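Local coordinates for protein probable sugar kinase (Clostridium perfringens, PDB 3KZH) that probably acts as a PfkB-type carbohydrate kinase that phosphorylates a sugar, and binds beta-D-glucopyranose, at residues A[50-55]-A[294-300]; A[23-27]-A[102-106]; A[150-154]-A[179-183]. All blocks are in the same frame, centred on the assembly; numbering follows the deposited sequence.

In the fold
The three contacts tie distant pieces of one chain together in separate parts of the ribokinase-like fold. Contact 1 closes the longest loop, holding the approach to helix 300-308 against helix 44-54, and contact 3 is nested within that loop, on the opposite side of the chain's centre; their centres lie about 28 Å apart. Contact 2 belongs to the four-stranded sheet at the dimer interface, its centre about 32 Å from that of contact 1 and about 44 Å from that of contact 3. The bound glucopyranose lies about 12 Å from the side chain of Asn51 in contact 1 and about 11 Å from that of Met150 in contact 3; its pocket includes Asp166 and Lys187.

Contact 1. Residues A[50-55]-A[294-300]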
loop_
_atom_site.group_PDB
_atom_site.type_symbol
_atom_site.label_atom_id
_atom_site.label_comp_id
_atom_site.label_asym_id
_atom_site.label_seq_id
_atom_site.Cartn_x
_atom_site.Cartn_y
_atom_site.Cartn_z
ATOM N N GLU A 50 15.594 9.242 4.198
ATOM C CA GLU A 50 15.407 9.271 2.735
ATOM C C GLU A 50 16.242 10.391 2.113
ATOM O O GLU A 50 17.034 10.123 1.202
ATOM C CB GLU A 50 13.925 9.413 2.300
ATOM C CG GLU A 50 13.742 9.053 0.807
ATOM C CD GLU A 50 12.387 9.369 0.171
ATOM O OE1 GLU A 50 11.334 9.289 0.830
ATOM O OE2 GLU A 50 12.377 9.666 -1.044
ATOM N N ASN A 51 16.116 11.605 2.663
ATOM C CA ASN A 51 16.852 12.796 2.200
ATOM C C ASN A 51 18.383 12.596 2.243
ATOM O O ASN A 51 19.101 13.068 1.362
ATOM C CB ASN A 51 16.500 14.028 3.051
ATOM C CG ASN A 51 15.091 14.537 2.829
ATOM O OD1 ASN A 51 14.225 14.424 3.707
ATOM N ND2 ASN A 51 14.872 15.163 1.684
HETATM N N MSE A 52 18.838 11.839 3.251
HETATM C CA MSE A 52 20.251 11.500 3.486
HETATM C C MSE A 52 20.791 10.528 2.429
HETATM O O MSE A 52 21.852 10.752 1.845
HETATM C CB MSE A 52 20.431 10.873 4.879
HETATM C CG MSE A 52 20.782 11.848 5.977
HETATM SE SE MSE A 52 21.190 11.029 7.670
HETATM C CE MSE A 52 21.096 12.649 8.785
ATOM N N ALA A 53 20.045 9.453 2.193
ATOM C CA ALA A 53 20.389 8.424 1.213
ATOM C C ALA A 53 20.350 9.016 -0.201
ATOM O O ALA A 53 21.176 8.664 -1.054
ATOM C CB ALA A 53 19.423 7.261 1.332
ATOM N N ARG A 54 19.436 9.973 -0.405
ATOM C CA ARG A 54 19.276 10.665 -1.686
ATOM C C ARG A 54 20.489 11.508 -2.075
ATOM O O ARG A 54 20.785 11.643 -3.252
ATOM C CB ARG A 54 18.014 11.541 -1.685
ATOM C CG ARG A 54 16.760 10.786 -2.116
ATOM C CD ARG A 54 15.501 11.634 -2.018
ATOM N NE ARG A 54 14.349 10.965 -2.624
ATOM C CZ ARG A 54 13.998 11.074 -3.908
ATOM N NH1 ARG A 54 14.698 11.832 -4.736
ATOM N NH2 ARG A 54 12.968 10.392 -4.374
ATOM N N VAL A 55 21.196 12.049 -1.082
ATOM C CA VAL A 55 22.376 12.865 -1.338
ATOM C C VAL A 55 23.687 12.089 -1.198
ATOM O O VAL A 55 24.773 12.670 -1.222
ATOM C CB VAL A 55 22.383 14.179 -0.516
ATOM C CG1 VAL A 55 21.199 15.048 -0.908
ATOM C CG2 VAL A 55 22.380 13.897 0.974
ATOM N N ILE A 294 8.944 15.427 0.206
ATOM C CA ILE A 294 10.266 15.111 -0.355
ATOM C C ILE A 294 10.187 15.383 -1.861
ATOM O O ILE A 294 9.246 14.939 -2.519
ATOM C CB ILE A 294 10.694 13.604 -0.113
ATOM C CG1 ILE A 294 11.082 13.380 1.353
ATOM C CG2 ILE A 294 11.936 13.225 -0.946
ATOM C CD1 ILE A 294 10.463 12.165 1.964
ATOM N N HIS A 295 11.167 16.119 -2.390
ATOM C CA HIS A 295 11.222 16.425 -3.820
ATOM C C HIS A 295 11.683 15.153 -4.543
ATOM O O HIS A 295 12.763 14.629 -4.248
ATOM C CB HIS A 295 12.186 17.579 -4.112
ATOM C CG HIS A 295 11.985 18.213 -5.460
ATOM N ND1 HIS A 295 11.947 17.485 -6.630
ATOM C CD2 HIS A 295 11.795 19.503 -5.813
ATOM C CE1 HIS A 295 11.739 18.303 -7.646
ATOM N NE2 HIS A 295 11.644 19.534 -7.181
ATOM N N PRO A 296 10.864 14.641 -5.494
ATOM C CA PRO A 296 11.152 13.428 -6.274
ATOM C C PRO A 296 12.483 13.402 -7.019
ATOM O O PRO A 296 13.073 12.337 -7.188
ATOM C CB PRO A 296 9.987 13.377 -7.264
ATOM C CG PRO A 296 8.882 14.006 -6.517
ATOM C CD PRO A 296 9.564 15.201 -5.920
ATOM N N ASP A 297 12.962 14.573 -7.432
ATOM C CA ASP A 297 14.207 14.655 -8.187
ATOM C C ASP A 297 15.446 14.939 -7.379
ATOM O O ASP A 297 16.548 14.922 -7.929
ATOM C CB ASP A 297 14.101 15.687 -9.315
ATOM C CG ASP A 297 12.996 15.372 -10.297
ATOM O OD1 ASP A 297 12.645 14.179 -10.467
ATOM O OD2 ASP A 297 12.463 16.334 -10.891
HETATM N N MSE A 298 15.283 15.161 -6.076
HETATM C CA MSE A 298 16.420 15.470 -5.223
HETATM C C MSE A 298 17.477 14.385 -5.091
HETATM O O MSE A 298 17.191 13.207 -4.823
HETATM C CB MSE A 298 15.992 15.963 -3.848
HETATM C CG MSE A 298 16.745 17.220 -3.435
HETATM SE SE MSE A 298 17.319 17.173 -1.632
HETATM C CE MSE A 298 15.729 17.936 -0.866
ATOM N N ALA A 299 18.691 14.830 -5.391
ATOM C CA ALA A 299 19.912 14.051 -5.378
ATOM C C ALA A 299 21.040 15.038 -5.129
ATOM O O ALA A 299 20.808 16.246 -5.102
ATOM C CB ALA A 299 20.103 13.366 -6.734
ATOM N N LEU A 300 22.260 14.520 -4.977
ATOM C CA LEU A 300 23.458 15.328 -4.749
ATOM C C LEU A 300 23.632 16.397 -5.833
ATOM O O LEU A 300 23.773 17.580 -5.507
ATOM C CB LEU A 300 24.714 14.436 -4.653
ATOM C CG LEU A 300 26.094 15.092 -4.440
ATOM C CD1 LEU A 300 26.111 15.885 -3.158
ATOM C CD2 LEU A 300 27.206 14.063 -4.435
HETATM O O HOH W 1 18.484 10.812 -5.540
HETATM O O HOH W 2 22.919 11.496 -5.169
#
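Arg54 shows how a single arginine can gather the carbonyls of a turning chain: it reaches from the last turn of helix 44-54 into residues 294-300, where a type I turn runs from His295 to Met298. The bond from Arg54 NH1 to Met298 O, 2.8 Å, arrives in the carbonyl plane on a lone pair, whereas the one from NH1 to Pro296 O, 3.0 Å, comes from above the carbonyl plane. Arg54 NE donates to Glu50 OE2 at 2.8 Å (164°) in a salt bridge, which together with the carbonyls fixes the rotation of the guanidinium. The arginine chain is extended from CG to NE, and chi4 (-89°) swings the guanidinium edge to the carbonyls of the turn. Over one face lies Ile294, with CG2 3.7 Å from Arg54 NE. Glu50 has CG anti to the backbone N (chi1 -164°) and an extended chain, which carries its carboxylate to Ile294, with OE2 3.6 Å from Ile294 CG2; the salt-bridge partner of Glu50 OE1 is Arg46. Farther along, Ala299, the N-cap of helix 300-308, makes a CA-H...O contact of 3.3 Å with Arg54 O, and a water joins that oxygen to Leu300 N. Glu50 and Arg54 rest on Ile81 of helix 69-81, Met298 packs on Ile286 of helix 273-288, and Leu300 meets Tyr265 of helix 255-268.

Contact 2. Residues A[23-27]-A[102-106]; sequences SKASY and ILDEN
Ser23 grips one oxygen twice. Leu103 O accepts hydrogen bonds from Ser23 N at 3.1 Å from above its carbonyl plane and from Ser23 OG at 2.9 Å within that plane, on a lone pair; a chi1 of -66° brings the hydroxyl there, setting OG beside its own backbone N. Glu105 OE1 accepts a nearly straight hydrogen bond from Tyr27 N, 3.0 Å and 168°, that meets the carboxylate from above its plane. The glutamate folds back to reach it, with CG between the backbone N and the carbonyl carbon (chi1 60°) and a bend at chi2. Tyr27 lays CB against Asp104 CB at 3.8 Å, and its CE1 approaches Ile102 CG2 at 4.2 Å, the two side chains crossing at about a right angle. Strands 16-23 and 98-103 run parallel as the inner pair of a four-stranded sheet, consistent with the beta lid of PfkB kinases, and the contact lies where both strands end. Behind it, Asp104 OD2 accepts a hydrogen bond from Glu108 N in the turn leading to strand 109-115. At the dimer interface, Tyr27 OH is hydrogen-bonded to Ser111 OG of the second subunit, and Ser23 packs on Ile113 of that subunit.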
loop_
_atom_site.group_PDB
_atom_site.type_symbol
_atom_site.label_atom_id
_atom_site.label_comp_id
_atom_site.label_asym_id
_atom_site.label_seq_id
_atom_site.Cartn_x
_atom_site.Cartn_y
_atom_site.Cartn_z
ATOM N N SER A 23 -12.325 13.226 -1.504
ATOM C CA SER A 23 -13.643 13.164 -2.153
ATOM C C SER A 23 -13.723 14.001 -3.434
ATOM O O SER A 23 -13.327 15.167 -3.436
ATOM C CB SER A 23 -14.756 13.620 -1.197
ATOM O OG SER A 23 -14.937 12.750 -0.096
ATOM N N LYS A 24 -14.195 13.371 -4.517
ATOM C CA LYS A 24 -14.368 14.024 -5.826
ATOM C C LYS A 24 -15.857 14.268 -6.127
ATOM O O LYS A 24 -16.266 14.473 -7.273
ATOM C CB LYS A 24 -13.698 13.203 -6.944
ATOM C CG LYS A 24 -12.162 13.200 -6.906
ATOM C CD LYS A 24 -11.589 14.596 -7.118
ATOM C CE LYS A 24 -10.100 14.633 -6.880
ATOM N NZ LYS A 24 -9.577 16.016 -7.053
ATOM N N ALA A 25 -16.648 14.214 -5.061
ATOM C CA ALA A 25 -18.089 14.441 -5.060
ATOM C C ALA A 25 -18.441 14.804 -3.627
ATOM O O ALA A 25 -17.641 14.543 -2.715
ATOM C CB ALA A 25 -18.841 13.195 -5.463
ATOM N N SER A 26 -19.637 15.371 -3.431
ATOM C CA SER A 26 -20.124 15.772 -2.107
ATOM C C SER A 26 -20.134 14.624 -1.104
ATOM O O SER A 26 -20.742 13.583 -1.352
ATOM C CB SER A 26 -21.523 16.391 -2.198
ATOM O OG SER A 26 -21.476 17.679 -2.793
ATOM N N TYR A 27 -19.397 14.809 -0.006
ATOM C CA TYR A 27 -19.294 13.803 1.053
ATOM C C TYR A 27 -20.576 13.694 1.882
ATOM O O TYR A 27 -21.247 14.691 2.166
ATOM C CB TYR A 27 -18.078 14.078 1.966
ATOM C CG TYR A 27 -17.917 13.087 3.109
ATOM C CD1 TYR A 27 -17.435 11.787 2.868
ATOM C CD2 TYR A 27 -18.364 13.405 4.417
ATOM C CE1 TYR A 27 -17.407 10.811 3.898
ATOM C CE2 TYR A 27 -18.351 12.439 5.452
ATOM C CZ TYR A 27 -17.869 11.147 5.183
ATOM O OH TYR A 27 -17.843 10.203 6.180
ATOM N N ILE A 102 -10.016 10.063 5.474
ATOM C CA ILE A 102 -10.926 10.422 4.391
ATOM C C ILE A 102 -11.243 11.916 4.502
ATOM O O ILE A 102 -11.675 12.394 5.553
ATOM C CB ILE A 102 -12.206 9.521 4.396
ATOM C CG1 ILE A 102 -11.822 8.115 3.920
ATOM C CG2 ILE A 102 -13.311 10.113 3.505
ATOM C CD1 ILE A 102 -12.854 7.059 4.118
ATOM N N LEU A 103 -10.949 12.642 3.425
ATOM C CA LEU A 103 -11.184 14.081 3.340
ATOM C C LEU A 103 -12.398 14.381 2.460
ATOM O O LEU A 103 -12.715 13.604 1.550
ATOM C CB LEU A 103 -9.958 14.818 2.771
ATOM C CG LEU A 103 -8.513 14.673 3.281
ATOM C CD1 LEU A 103 -8.437 14.661 4.789
ATOM C CD2 LEU A 103 -7.899 13.404 2.735
ATOM N N ASP A 104 -13.074 15.501 2.738
ATOM C CA ASP A 104 -14.237 15.906 1.952
ATOM C C ASP A 104 -13.842 16.733 0.726
ATOM O O ASP A 104 -12.652 16.888 0.449
ATOM C CB ASP A 104 -15.324 16.595 2.818
ATOM C CG ASP A 104 -14.868 17.896 3.500
ATOM O OD1 ASP A 104 -15.621 18.365 4.380
ATOM O OD2 ASP A 104 -13.809 18.465 3.169
ATOM N N GLU A 105 -14.842 17.244 0.006
ATOM C CA GLU A 105 -14.663 18.062 -1.202
ATOM C C GLU A 105 -13.897 19.375 -0.971
ATOM O O GLU A 105 -13.339 19.954 -1.909
ATOM C CB GLU A 105 -16.033 18.361 -1.842
ATOM C CG GLU A 105 -17.044 19.135 -0.953
ATOM C CD GLU A 105 -17.961 18.245 -0.107
ATOM O OE1 GLU A 105 -17.566 17.119 0.278
ATOM O OE2 GLU A 105 -19.101 18.683 0.172
ATOM N N ASN A 106 -13.883 19.826 0.285
ATOM C CA ASN A 106 -13.192 21.051 0.695
ATOM C C ASN A 106 -11.761 20.738 1.133
ATOM O O ASN A 106 -10.892 21.615 1.115
ATOM C CB ASN A 106 -13.948 21.741 1.841
ATOM C CG ASN A 106 -15.399 22.040 1.495
ATOM O OD1 ASN A 106 -15.688 22.689 0.489
ATOM N ND2 ASN A 106 -16.319 21.559 2.329
#

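Contact 3. Residues A[150-154]-A[179-183]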
loop_
_atom_site.group_PDB
_atom_site.type_symbol
_atom_site.label_atom_id
_atom_site.label_comp_id
_atom_site.label_asym_id
_atom_site.label_seq_id
_atom_site.Cartn_x
_atom_site.Cartn_y
_atom_site.Cartn_z
HETATM N N MSE A 150 14.930 7.713 24.773
HETATM C CA MSE A 150 15.971 8.687 24.452
HETATM C C MSE A 150 16.970 8.682 25.608
HETATM O O MSE A 150 18.155 8.467 25.378
HETATM C CB MSE A 150 15.387 10.102 24.249
HETATM C CG MSE A 150 16.430 11.211 23.941
HETATM SE SE MSE A 150 15.760 13.036 23.891
HETATM C CE MSE A 150 14.727 12.865 22.277
ATOM N N GLU A 151 16.453 8.762 26.844
ATOM C CA GLU A 151 17.269 8.747 28.071
ATOM C C GLU A 151 18.118 7.484 28.152
ATOM O O GLU A 151 19.308 7.565 28.461
ATOM C CB GLU A 151 16.397 8.864 29.323
ATOM C CG GLU A 151 17.171 8.856 30.663
ATOM C CD GLU A 151 16.365 9.398 31.822
ATOM O OE1 GLU A 151 15.123 9.247 31.817
ATOM O OE2 GLU A 151 16.975 9.992 32.734
ATOM N N TYR A 152 17.520 6.343 27.798
ATOM C CA TYR A 152 18.230 5.067 27.794
ATOM C C TYR A 152 19.354 5.108 26.752
ATOM O O TYR A 152 20.470 4.685 27.039
ATOM C CB TYR A 152 17.271 3.896 27.515
ATOM C CG TYR A 152 17.919 2.532 27.666
ATOM C CD1 TYR A 152 18.107 1.953 28.941
ATOM C CD2 TYR A 152 18.385 1.822 26.536
ATOM C CE1 TYR A 152 18.748 0.694 29.084
ATOM C CE2 TYR A 152 19.027 0.571 26.668
ATOM C CZ TYR A 152 19.200 0.015 27.941
ATOM O OH TYR A 152 19.788 -1.221 28.053
ATOM N N LEU A 153 19.065 5.668 25.573
ATOM C CA LEU A 153 20.057 5.771 24.502
ATOM C C LEU A 153 21.198 6.721 24.837
ATOM O O LEU A 153 22.358 6.395 24.585
ATOM C CB LEU A 153 19.406 6.169 23.169
ATOM C CG LEU A 153 18.442 5.157 22.558
ATOM C CD1 LEU A 153 17.752 5.752 21.374
ATOM C CD2 LEU A 153 19.154 3.900 22.176
ATOM N N LEU A 154 20.860 7.854 25.459
ATOM C CA LEU A 154 21.833 8.869 25.868
ATOM C C LEU A 154 22.756 8.338 26.961
ATOM O O LEU A 154 23.969 8.349 26.798
ATOM C CB LEU A 154 21.123 10.148 26.341
ATOM C CG LEU A 154 20.321 10.986 25.338
ATOM C CD1 LEU A 154 19.625 12.094 26.074
ATOM C CD2 LEU A 154 21.192 11.554 24.219
ATOM N N LEU A 179 17.106 16.537 29.098
ATOM C CA LEU A 179 17.967 15.586 28.401
ATOM C C LEU A 179 18.858 16.155 27.304
ATOM O O LEU A 179 19.807 15.482 26.889
ATOM C CB LEU A 179 17.123 14.448 27.802
ATOM C CG LEU A 179 16.372 13.491 28.727
ATOM C CD1 LEU A 179 15.452 12.589 27.920
ATOM C CD2 LEU A 179 17.347 12.687 29.578
ATOM N N ILE A 180 18.600 17.391 26.869
ATOM C CA ILE A 180 19.379 17.999 25.779
ATOM C C ILE A 180 20.890 18.140 25.928
ATOM O O ILE A 180 21.607 18.102 24.928
ATOM C CB ILE A 180 18.794 19.340 25.280
ATOM C CG1 ILE A 180 18.838 20.408 26.372
ATOM C CG2 ILE A 180 17.407 19.112 24.726
ATOM C CD1 ILE A 180 18.434 21.791 25.898
ATOM N N LYS A 181 21.361 18.214 27.174
ATOM C CA LYS A 181 22.783 18.360 27.497
ATOM C C LYS A 181 23.701 17.254 26.952
ATOM O O LYS A 181 24.891 17.483 26.742
ATOM C CB LYS A 181 22.977 18.502 29.019
ATOM C CG LYS A 181 22.526 17.307 29.869
ATOM C CD LYS A 181 22.857 17.525 31.338
ATOM C CE LYS A 181 22.427 16.342 32.201
ATOM N NZ LYS A 181 23.185 15.083 31.905
ATOM N N ASP A 182 23.120 16.085 26.675
ATOM C CA ASP A 182 23.874 14.938 26.170
ATOM C C ASP A 182 24.001 14.838 24.654
ATOM O O ASP A 182 24.723 13.983 24.137
ATOM C CB ASP A 182 23.324 13.638 26.759
ATOM C CG ASP A 182 23.556 13.530 28.259
ATOM O OD1 ASP A 182 24.664 13.900 28.724
ATOM O OD2 ASP A 182 22.621 13.074 28.962
ATOM N N PHE A 183 23.327 15.744 23.958
ATOM C CA PHE A 183 23.358 15.803 22.506
ATOM C C PHE A 183 24.558 16.590 22.000
ATOM O O PHE A 183 25.006 17.551 22.636
ATOM C CB PHE A 183 22.073 16.441 21.967
ATOM C CG PHE A 183 20.887 15.527 21.972
ATOM C CD1 PHE A 183 20.663 14.646 20.905
ATOM C CD2 PHE A 183 19.973 15.541 23.032
ATOM C CE1 PHE A 183 19.539 13.773 20.885
ATOM C CE2 PHE A 183 18.848 14.685 23.033
ATOM C CZ PHE A 183 18.633 13.798 21.952
#
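This is a buried, almost wholly apolar contact in which helix 147-157 meets the 3-10 turn that leads into strand 185-186, with no hydrogen bond passing between the two segments. Leu154 and Leu179 carry most of the contact; the ring of Phe183 is approached from two directions. Leu154 sets CD2 over one face, 4.1 Å from the ring centroid and only 12° from the ring normal, a CH-pi contact. Met150, a selenomethionine, comes instead at the edge: its selenium lies in the ring plane, 3.5 Å from Phe183 CZ, a Met-aromatic contact. The chain of Met150 is extended as far as the selenium, with CG anti to the backbone N (chi1 178°), and then bends at chi3. The helix belongs to a beta-alpha-beta crossover, linking strand 139-143 to its parallel neighbour 162-166 in the central sheet of the ribokinase-like fold; the next strand in order is 185-186, which the turn feeds. Leu179 packs on the helix, its CD1 4.1 Å from Met150 SE and its CD2 3.9 Å from Glu151 CB. The other branch of Leu154, CD1, lies 3.8 Å from Leu179 CB, while Leu154 CD2 also meets Asp182 CB at 3.9 Å. Phe163 and Leu165 of strand 162-166 pack against Phe183, and Leu165 also touches Met150.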